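Local coordinates for protein putative Nitroreductase (Anabaena variabilis ATCC 29413, PDB 3EO7) that binds flavin mononucleotide and probably works as an oxidoreductase of the nitroreductase family, at residues W144-E149 against N219-I224; G211-E216 against I232-L237; V113-R116 against L120-P123; H276-S281 against V452-H457. One frame throughout, in Å; residues are numbered along the deposited sequence. Where two conformers were deposited one is given.

Interaction 1: residues W144-E149 against N219-I224. With ACT (acetate ion), chain Q.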
# COMPACT_ATOMS: atom_id res chain seq x y z
N TRP A 144 -26.23 -1.57 -2.50
CA TRP A 144 -25.66 -1.48 -1.15
C TRP A 144 -25.85 -2.76 -0.33
O TRP A 144 -24.90 -3.26 0.30
CB TRP A 144 -26.20 -0.26 -0.40
CG TRP A 144 -25.32 0.18 0.71
CD1 TRP A 144 -25.50 -0.04 2.02
CD2 TRP A 144 -24.08 0.88 0.58
NE1 TRP A 144 -24.48 0.51 2.74
CE2 TRP A 144 -23.59 1.09 1.87
CE3 TRP A 144 -23.36 1.38 -0.50
CZ2 TRP A 144 -22.42 1.79 2.13
CZ3 TRP A 144 -22.19 2.07 -0.25
CH2 TRP A 144 -21.73 2.26 1.05
N GLN A 145 -27.07 -3.29 -0.32
CA GLN A 145 -27.33 -4.51 0.43
C GLN A 145 -26.43 -5.66 -0.03
O GLN A 145 -25.93 -6.43 0.81
CB GLN A 145 -28.80 -4.89 0.42
CG GLN A 145 -29.04 -6.10 1.30
CD GLN A 145 -30.49 -6.38 1.50
OE1 GLN A 145 -31.30 -5.47 1.63
NE2 GLN A 145 -30.84 -7.66 1.54
N SER A 146 -26.23 -5.79 -1.35
CA SER A 146 -25.33 -6.83 -1.88
C SER A 146 -23.90 -6.64 -1.35
O SER A 146 -23.19 -7.61 -1.06
CB SER A 146 -25.36 -6.89 -3.42
OG SER A 146 -24.88 -5.69 -4.02
N LEU A 147 -23.47 -5.39 -1.24
CA LEU A 147 -22.15 -5.09 -0.71
C LEU A 147 -22.10 -5.45 0.78
O LEU A 147 -21.13 -6.03 1.26
CB LEU A 147 -21.76 -3.62 -0.94
CG LEU A 147 -20.32 -3.27 -0.48
CD1 LEU A 147 -19.22 -4.19 -1.11
CD2 LEU A 147 -20.08 -1.79 -0.79
N GLN A 148 -23.16 -5.12 1.50
CA GLN A 148 -23.25 -5.49 2.90
C GLN A 148 -23.17 -7.00 3.08
O GLN A 148 -22.37 -7.47 3.85
CB GLN A 148 -24.53 -4.94 3.52
CG GLN A 148 -24.53 -3.42 3.71
CD GLN A 148 -25.81 -2.91 4.28
OE1 GLN A 148 -26.88 -2.96 3.61
NE2 GLN A 148 -25.75 -2.43 5.54
N GLU A 149 -23.93 -7.77 2.31
CA GLU A 149 -23.90 -9.24 2.44
C GLU A 149 -22.48 -9.79 2.14
O GLU A 149 -21.94 -10.66 2.86
CB GLU A 149 -24.95 -9.86 1.51
CG GLU A 149 -26.38 -9.56 1.95
CD GLU A 149 -27.43 -9.82 0.87
OE1 GLU A 149 -27.09 -9.89 -0.32
OE2 GLU A 149 -28.63 -9.89 1.23
N ASN A 219 -16.69 -9.26 -6.55
CA ASN A 219 -16.32 -9.22 -7.96
C ASN A 219 -17.56 -9.28 -8.83
O ASN A 219 -17.64 -8.60 -9.84
CB ASN A 219 -15.27 -10.28 -8.28
CG ASN A 219 -13.95 -10.01 -7.53
OD1 ASN A 219 -13.67 -8.85 -7.18
ND2 ASN A 219 -13.18 -11.06 -7.24
N ASP A 220 -18.54 -10.08 -8.43
CA ASP A 220 -19.81 -10.12 -9.15
C ASP A 220 -20.52 -8.76 -9.11
O ASP A 220 -21.08 -8.30 -10.13
CB ASP A 220 -20.73 -11.20 -8.55
CG ASP A 220 -20.32 -12.65 -8.91
OD1 ASP A 220 -19.38 -12.86 -9.72
OD2 ASP A 220 -20.96 -13.58 -8.36
N LEU A 221 -20.53 -8.15 -7.93
CA LEU A 221 -21.20 -6.85 -7.66
C LEU A 221 -20.65 -5.76 -8.57
O LEU A 221 -21.40 -4.99 -9.15
CB LEU A 221 -21.05 -6.49 -6.16
CG LEU A 221 -21.47 -5.09 -5.70
CD1 LEU A 221 -21.98 -5.09 -4.24
CD2 LEU A 221 -20.40 -4.10 -5.82
N LEU A 222 -19.33 -5.75 -8.76
CA LEU A 222 -18.66 -4.81 -9.66
C LEU A 222 -18.76 -5.12 -11.15
O LEU A 222 -18.45 -4.26 -11.98
CB LEU A 222 -17.18 -4.73 -9.32
CG LEU A 222 -16.86 -4.08 -7.98
CD1 LEU A 222 -15.34 -4.22 -7.71
CD2 LEU A 222 -17.33 -2.61 -7.99
N TYR A 223 -19.18 -6.35 -11.45
CA TYR A 223 -19.34 -6.88 -12.81
C TYR A 223 -18.01 -6.96 -13.56
O TYR A 223 -17.92 -6.64 -14.75
CB TYR A 223 -20.40 -6.11 -13.60
CG TYR A 223 -20.98 -6.94 -14.72
CD1 TYR A 223 -21.77 -8.06 -14.44
CD2 TYR A 223 -20.74 -6.63 -16.05
CE1 TYR A 223 -22.30 -8.84 -15.46
CE2 TYR A 223 -21.26 -7.40 -17.08
CZ TYR A 223 -22.03 -8.50 -16.77
OH TYR A 223 -22.56 -9.26 -17.78
N ILE A 224 -16.99 -7.44 -12.86
CA ILE A 224 -15.66 -7.59 -13.42
C ILE A 224 -15.35 -9.08 -13.65
O ILE A 224 -15.92 -9.98 -12.99
CB ILE A 224 -14.58 -6.92 -12.52
CG1 ILE A 224 -14.52 -7.55 -11.13
CG2 ILE A 224 -14.83 -5.41 -12.50
CD1 ILE A 224 -13.43 -7.02 -10.26
C ACT Q . -13.41 -14.72 -7.37
O ACT Q . -14.01 -13.70 -7.81
OXT ACT Q . -12.14 -14.54 -6.97
CH3 ACT Q . -14.22 -16.01 -7.52
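A pair of short helices lying on one side of the seven-stranded antiparallel sheet, in the N-terminal nitroreductase-like half, meets where L221 pushes its CD1 methyl against L147. The nearest CA atoms, those of S146 and L221, stand 7.1 Å apart, so a single leucine bridges the interval. With CG anti to the backbone N (chi1 170°), L221 reaches straight at the neighbouring helix. Its CD1 lies 3.6 Å from CB of L147, and the same CD1 comes within 3.4 Å of the L147 backbone N, so one methyl meets side chain and main chain. The isobutyl end of L147 goes elsewhere, onto V114, I165 and V234 of the sheet, and thus helix 144-150 is fastened to the strands and flanked by helix 215-222. S146, deposited in two conformers, rests near the same methyl, with its hydroxyl bonded to V143 O. Beyond L222, Y223 turns to positive phi in a Schellman motif, its N bonding D220 O at 3.0 Å. N219 is gripped at both ends of its amide: OD1 takes A231 N, and ND2 gives an almost straight bond of 2.8 Å to O of an acetate ion, probably from the crystallisation liquor.

Interaction 2: residues G211-E216 against I232-L237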
# COMPACT_ATOMS: atom_id res chain seq x y z
N GLY A 211 -10.83 -5.89 4.62
CA GLY A 211 -10.12 -6.90 3.88
C GLY A 211 -10.82 -8.24 3.84
O GLY A 211 -10.46 -9.08 3.01
N GLY A 212 -11.72 -8.45 4.79
CA GLY A 212 -12.53 -9.65 4.94
C GLY A 212 -13.87 -9.55 4.24
O GLY A 212 -14.81 -8.92 4.72
N PHE A 213 -13.94 -10.14 3.05
CA PHE A 213 -15.16 -10.11 2.25
C PHE A 213 -15.17 -11.33 1.33
O PHE A 213 -14.14 -11.93 1.10
CB PHE A 213 -15.26 -8.80 1.43
CG PHE A 213 -14.05 -8.53 0.58
CD1 PHE A 213 -13.86 -9.19 -0.63
CD2 PHE A 213 -13.09 -7.62 0.98
CE1 PHE A 213 -12.74 -8.95 -1.40
CE2 PHE A 213 -11.96 -7.36 0.22
CZ PHE A 213 -11.78 -8.02 -0.98
N ILE A 214 -16.35 -11.65 0.80
CA ILE A 214 -16.58 -12.76 -0.11
C ILE A 214 -16.17 -12.29 -1.50
O ILE A 214 -16.89 -11.54 -2.17
CB ILE A 214 -18.05 -13.27 -0.08
CG1 ILE A 214 -18.44 -13.66 1.37
CG2 ILE A 214 -18.23 -14.43 -1.04
CD1 ILE A 214 -19.95 -13.92 1.57
N ASP A 215 -14.96 -12.69 -1.90
CA ASP A 215 -14.40 -12.23 -3.19
C ASP A 215 -15.36 -12.41 -4.35
O ASP A 215 -15.56 -11.49 -5.13
CB ASP A 215 -13.07 -12.90 -3.51
CG ASP A 215 -12.03 -12.67 -2.43
OD1 ASP A 215 -12.17 -13.25 -1.32
OD2 ASP A 215 -11.06 -11.93 -2.71
N GLU A 216 -15.94 -13.60 -4.45
CA GLU A 216 -16.87 -13.92 -5.53
C GLU A 216 -17.99 -12.87 -5.61
O GLU A 216 -18.39 -12.44 -6.70
CB GLU A 216 -17.46 -15.32 -5.31
CG GLU A 216 -18.40 -15.77 -6.42
CD GLU A 216 -19.01 -17.14 -6.19
OE1 GLU A 216 -18.87 -17.73 -5.09
OE2 GLU A 216 -19.68 -17.61 -7.13
N ILE A 232 -9.47 -6.33 -3.78
CA ILE A 232 -8.61 -6.69 -2.65
C ILE A 232 -8.80 -5.82 -1.40
O ILE A 232 -8.28 -6.14 -0.34
CB ILE A 232 -7.12 -6.89 -3.04
CG1 ILE A 232 -6.57 -5.66 -3.75
CG2 ILE A 232 -6.98 -8.19 -3.89
CD1 ILE A 232 -5.07 -5.75 -4.12
N ALA A 233 -9.56 -4.73 -1.53
CA ALA A 233 -9.90 -3.91 -0.39
C ALA A 233 -11.23 -3.18 -0.65
O ALA A 233 -11.44 -2.64 -1.73
CB ALA A 233 -8.79 -2.87 -0.04
N VAL A 234 -12.10 -3.21 0.36
CA VAL A 234 -13.38 -2.51 0.40
C VAL A 234 -13.24 -1.45 1.51
O VAL A 234 -12.83 -1.76 2.61
CB VAL A 234 -14.58 -3.45 0.63
CG1 VAL A 234 -15.89 -2.65 0.80
CG2 VAL A 234 -14.70 -4.47 -0.56
N LEU A 235 -13.58 -0.21 1.18
CA LEU A 235 -13.42 0.91 2.11
C LEU A 235 -14.61 1.86 2.15
O LEU A 235 -14.66 2.83 1.42
CB LEU A 235 -12.12 1.71 1.81
CG LEU A 235 -10.79 0.96 1.73
CD1 LEU A 235 -10.42 0.62 0.30
CD2 LEU A 235 -9.67 1.80 2.35
N PRO A 236 -15.58 1.58 3.02
CA PRO A 236 -16.58 2.60 3.25
C PRO A 236 -15.93 3.91 3.66
O PRO A 236 -14.93 3.92 4.41
CB PRO A 236 -17.41 2.05 4.43
CG PRO A 236 -17.16 0.62 4.43
CD PRO A 236 -15.83 0.37 3.83
N LEU A 237 -16.47 5.01 3.14
CA LEU A 237 -15.98 6.33 3.42
C LEU A 237 -16.92 7.05 4.38
O LEU A 237 -18.03 7.43 3.99
CB LEU A 237 -15.85 7.13 2.13
CG LEU A 237 -14.82 6.61 1.13
CD1 LEU A 237 -14.81 7.55 -0.09
CD2 LEU A 237 -13.43 6.45 1.74
O HOH W 1 -8.42 -8.85 0.29
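F213 presents its ring to strand 229-239 in two ways at once, with a face turned to V234 and an edge to the backbone of I232. This stretch of strand carries a classic beta bulge, in which I232 and A233 both face V166 of the neighbouring strand, and the phenylalanine packs directly beside it. The CG2 methyl of V234 stands over the ring in a CH-pi contact, 4.2 Å from the centroid of F213. Its position is 25° off the ring normal and shifted toward the rim, where the closest ring atom is CD2. The ring tip does something different: CZ of F213 approaches the carbonyl carbon of I232 edge-on at 3.7 Å, while I232 CA lies in the plane of the ring. Rotation about CA-CB places CG between the backbone N and the carbonyl carbon (chi1 54°), which swings the ring across to the strand. R451 adds a cation-pi contact to the same ring. With an alanine here, the V234 methyl would probably lose the surface it covers, R451 its aromatic partner, and a gap would open beside the bulge. Just after the phenylalanine, I214 occupies the N-cap position of helix 215-222, so the ring pins the approach to that helix onto the sheet. The two backbones are also joined through a water, which donates a 2.8 Å bond to I232 O and a weak bond, 3.4 Å from water O to G211 O.

Interaction 3: residues V113-R116 against L120-P123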
# COMPACT_ATOMS: atom_id res chain seq x y z
N VAL A 113 -16.01 3.62 -6.98
CA VAL A 113 -16.84 4.19 -5.93
C VAL A 113 -18.21 3.52 -6.03
O VAL A 113 -18.81 3.42 -7.13
CB VAL A 113 -17.01 5.72 -6.06
CG1 VAL A 113 -18.03 6.24 -5.06
CG2 VAL A 113 -15.67 6.45 -5.88
N VAL A 114 -18.69 3.07 -4.88
CA VAL A 114 -20.02 2.45 -4.76
C VAL A 114 -20.90 3.42 -4.00
O VAL A 114 -20.53 3.88 -2.93
CB VAL A 114 -19.99 1.08 -4.07
CG1 VAL A 114 -21.41 0.50 -3.94
CG2 VAL A 114 -19.10 0.13 -4.85
N SER A 115 -22.06 3.76 -4.57
CA SER A 115 -22.98 4.69 -3.92
C SER A 115 -24.22 3.99 -3.39
O SER A 115 -24.90 3.26 -4.11
CB SER A 115 -23.40 5.78 -4.87
OG SER A 115 -24.39 6.64 -4.26
N ARG A 116 -24.55 4.29 -2.15
CA ARG A 116 -25.79 3.83 -1.55
C ARG A 116 -27.00 4.55 -2.16
O ARG A 116 -28.13 4.07 -2.05
CB ARG A 116 -25.75 4.11 -0.06
CG ARG A 116 -26.85 3.39 0.73
CD ARG A 116 -26.49 3.47 2.20
NE ARG A 116 -27.36 2.60 2.99
CZ ARG A 116 -27.17 2.34 4.28
NH1 ARG A 116 -26.16 2.87 4.92
NH2 ARG A 116 -27.99 1.51 4.92
N LEU A 120 -27.14 13.72 -3.81
CA LEU A 120 -26.11 14.18 -4.76
C LEU A 120 -25.51 13.09 -5.64
O LEU A 120 -25.12 13.38 -6.78
CB LEU A 120 -24.98 14.90 -4.02
CG LEU A 120 -25.30 16.31 -3.51
CD1 LEU A 120 -24.02 16.92 -2.98
CD2 LEU A 120 -25.88 17.19 -4.61
N LEU A 121 -25.43 11.86 -5.12
CA LEU A 121 -24.75 10.76 -5.83
C LEU A 121 -25.69 9.56 -6.04
O LEU A 121 -25.95 8.79 -5.11
CB LEU A 121 -23.51 10.32 -5.04
CG LEU A 121 -22.55 9.33 -5.70
CD1 LEU A 121 -21.90 9.96 -6.88
CD2 LEU A 121 -21.49 8.82 -4.69
N SER A 122 -26.14 9.39 -7.28
CA SER A 122 -27.05 8.31 -7.65
C SER A 122 -26.49 6.99 -7.20
O SER A 122 -25.27 6.83 -7.13
CB SER A 122 -27.24 8.23 -9.17
OG SER A 122 -27.79 9.42 -9.65
N PRO A 123 -27.37 6.02 -6.92
CA PRO A 123 -26.85 4.73 -6.48
C PRO A 123 -26.14 3.97 -7.57
O PRO A 123 -26.36 4.22 -8.76
CB PRO A 123 -28.12 3.95 -6.12
CG PRO A 123 -29.19 4.57 -6.89
CD PRO A 123 -28.84 6.02 -6.94
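S115, the last residue of strand 109-115, turns its side chain to the loop segment L120-P123, and each of its atoms finds something there. CB of S115 lies 3.1 Å from S122 O. The same CB touches CD2 of L121 at 3.6 Å, an apolar contact at the root of the side chain. From CB the hydroxyl runs anti to the backbone N (chi1 176°), which carries OG across to the loop main chain. There OG donates a 2.8 Å hydrogen bond to the carbonyl O of L121. The donor arrives well above the carbonyl plane, 53° out of it, and so does not use a lone pair in the usual way. S122 O is also close to OG, though it is Y126 OH that bonds this carbonyl. A further bond joins OG to G117 N, so the one hydroxyl links the turn at both of its ends. L121 folds back along the serine, its CG lying 3.6 Å from S115 OG. Farther down the strand, CD2 of L121 reaches CG1 of V113 at a loose 4.3 Å. On the backbone side, P123 CA makes a C-H...O contact of 3.4 Å with S115 O. Together these contacts close a beta-hairpin, for the chain leaves the loop straight into strand 124-129, antiparallel to strand 109-115, and S115 pairs with G124. L121 is wedged between this hairpin and helix 66-82, where it meets W70 and W71, whereas V114, pointing away from the loop, packs against W144 and L147 of helix 144-150.

Interaction 4: residues H276-S281 against V452-H457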
# COMPACT_ATOMS: atom_id res chain seq x y z
N HIS A 276 -7.17 -17.03 -6.52
CA HIS A 276 -8.40 -17.78 -6.37
C HIS A 276 -8.38 -18.79 -5.23
O HIS A 276 -9.42 -19.34 -4.89
CB HIS A 276 -8.77 -18.46 -7.67
CG HIS A 276 -9.31 -17.50 -8.68
ND1 HIS A 276 -10.64 -17.47 -9.04
CD2 HIS A 276 -8.70 -16.50 -9.37
CE1 HIS A 276 -10.83 -16.52 -9.94
NE2 HIS A 276 -9.67 -15.89 -10.14
N HIS A 277 -7.21 -18.99 -4.62
CA HIS A 277 -7.09 -19.87 -3.48
C HIS A 277 -6.77 -19.12 -2.18
O HIS A 277 -6.23 -19.68 -1.23
CB HIS A 277 -6.09 -20.98 -3.77
CG HIS A 277 -6.58 -21.98 -4.76
ND1 HIS A 277 -6.69 -21.69 -6.11
CD2 HIS A 277 -7.02 -23.25 -4.61
CE1 HIS A 277 -7.17 -22.74 -6.74
NE2 HIS A 277 -7.36 -23.71 -5.86
N THR A 278 -7.08 -17.82 -2.17
CA THR A 278 -6.99 -17.00 -0.97
C THR A 278 -8.33 -16.31 -0.75
O THR A 278 -8.44 -15.34 0.01
CB THR A 278 -5.87 -15.96 -1.01
OG1 THR A 278 -5.88 -15.24 -2.25
CG2 THR A 278 -4.50 -16.65 -0.81
N GLN A 279 -9.37 -16.80 -1.39
CA GLN A 279 -10.65 -16.18 -1.20
C GLN A 279 -11.33 -16.56 0.11
O GLN A 279 -10.94 -17.51 0.83
CB GLN A 279 -11.58 -16.42 -2.44
CG GLN A 279 -11.81 -17.80 -2.79
CD GLN A 279 -12.64 -17.97 -4.07
OE1 GLN A 279 -13.81 -17.53 -4.13
NE2 GLN A 279 -12.07 -18.66 -5.08
N ILE A 280 -12.30 -15.75 0.46
CA ILE A 280 -13.19 -16.01 1.56
C ILE A 280 -14.55 -16.34 0.96
O ILE A 280 -15.00 -15.72 -0.01
CB ILE A 280 -13.29 -14.83 2.49
CG1 ILE A 280 -12.01 -14.75 3.34
CG2 ILE A 280 -14.50 -14.94 3.41
CD1 ILE A 280 -11.91 -13.51 4.20
N SER A 281 -15.22 -17.31 1.58
CA SER A 281 -16.56 -17.73 1.13
C SER A 281 -17.61 -17.52 2.22
O SER A 281 -17.27 -17.29 3.38
CB SER A 281 -16.48 -19.20 0.78
OG SER A 281 -15.52 -19.34 -0.24
N VAL A 452 -3.60 -13.96 4.30
CA VAL A 452 -2.77 -13.01 5.04
C VAL A 452 -1.68 -12.43 4.14
O VAL A 452 -1.24 -11.29 4.35
CB VAL A 452 -2.10 -13.63 6.31
CG1 VAL A 452 -0.89 -14.53 5.94
CG2 VAL A 452 -1.71 -12.47 7.32
N TYR A 453 -1.29 -13.17 3.10
CA TYR A 453 -0.27 -12.70 2.18
C TYR A 453 -0.66 -11.36 1.58
O TYR A 453 0.19 -10.46 1.43
CB TYR A 453 -0.02 -13.74 1.08
CG TYR A 453 1.33 -13.59 0.41
CD1 TYR A 453 2.45 -14.18 0.95
CD2 TYR A 453 1.46 -12.87 -0.76
CE1 TYR A 453 3.71 -14.08 0.34
CE2 TYR A 453 2.68 -12.79 -1.40
CZ TYR A 453 3.81 -13.37 -0.82
OH TYR A 453 5.01 -13.27 -1.45
N ARG A 454 -1.94 -11.23 1.19
CA ARG A 454 -2.45 -9.96 0.67
C ARG A 454 -2.31 -8.85 1.73
O ARG A 454 -1.85 -7.77 1.45
CB ARG A 454 -3.95 -10.07 0.38
CG ARG A 454 -4.34 -11.10 -0.60
CD ARG A 454 -5.85 -10.92 -0.86
NE ARG A 454 -6.39 -12.03 -1.60
CZ ARG A 454 -7.68 -12.13 -1.97
NH1 ARG A 454 -8.54 -11.17 -1.66
NH2 ARG A 454 -8.07 -13.19 -2.65
N TYR A 455 -2.73 -9.18 2.94
CA TYR A 455 -2.77 -8.23 4.05
C TYR A 455 -1.39 -7.70 4.37
O TYR A 455 -1.21 -6.50 4.60
CB TYR A 455 -3.37 -8.84 5.30
CG TYR A 455 -4.80 -9.39 5.20
CD1 TYR A 455 -5.73 -8.85 4.31
CD2 TYR A 455 -5.24 -10.37 6.08
CE1 TYR A 455 -7.01 -9.31 4.28
CE2 TYR A 455 -6.55 -10.85 6.06
CZ TYR A 455 -7.45 -10.31 5.14
OH TYR A 455 -8.77 -10.74 5.10
N LEU A 456 -0.43 -8.59 4.40
CA LEU A 456 0.94 -8.21 4.75
C LEU A 456 1.52 -7.20 3.75
O LEU A 456 2.15 -6.19 4.15
CB LEU A 456 1.87 -9.45 4.77
CG LEU A 456 1.63 -10.49 5.84
CD1 LEU A 456 2.46 -11.78 5.63
CD2 LEU A 456 1.88 -9.85 7.24
N HIS A 457 1.35 -7.49 2.47
CA HIS A 457 1.92 -6.68 1.41
C HIS A 457 1.19 -5.35 1.32
O HIS A 457 1.82 -4.31 1.18
CB HIS A 457 1.95 -7.46 0.08
CG HIS A 457 3.04 -8.48 0.02
ND1 HIS A 457 2.95 -9.72 0.63
CD2 HIS A 457 4.27 -8.42 -0.53
CE1 HIS A 457 4.07 -10.38 0.42
NE2 HIS A 457 4.90 -9.62 -0.26
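R454 closes on the hydroxyl of T278 with two N-H groups of one guanidinium. NH2 gives the better bond, 3.0 Å to OG1 of T278 with an angle of 148°. NE adds a weak second one, 3.3 Å to the same OG1. The carbonyl O of T278 stands over a face of the guanidinium, near NH2 but badly angled for a bond, and it is R451 NH1 that bonds it. An arginine chain extended from CG to NE spans the interval, since the CA atoms of T278 and V452, the nearest pair, are 8.4 Å apart. Farther out, T278 OG1 is also bonded to F274 O and H275 O at the end of helix 270-276, while NH1 of R454 forms a salt bridge with D215. A leucine in its place would probably strip D215 of one charged mate and leave the threonine hydroxyl without its two N-H donors from helix 452-473. Behind T278, Q279 folds back to give H276 O a 2.7 Å bond from NE2, bracing the turn. I280 brushes Y455, whose OH bonds L254 O. The contact fastens the segment connecting the two sheets to helix 452-473 of the second nitroreductase-like half, consistent with a duplicated nitroreductase fold.

In the fold
From the N terminus, interaction 3 comes first and closes the shortest loop, a hairpin with three residues between its segments. Interactions 1 and 2 follow and cross: 211-216 falls between the partners of interaction 1, and 219-224 between those of interaction 2, so helix 215-222 serves both, and L147 touches V234. W144 also packs on R116 and on the end of strand 109-115, joining interaction 3 to this cluster. Interaction 4 nests with none of them and closes the longest loop, 170 residues. It meets interaction 2 at D215, which reaches both R454 and I280 N, thereby tying the first sheet and its helices to the second half.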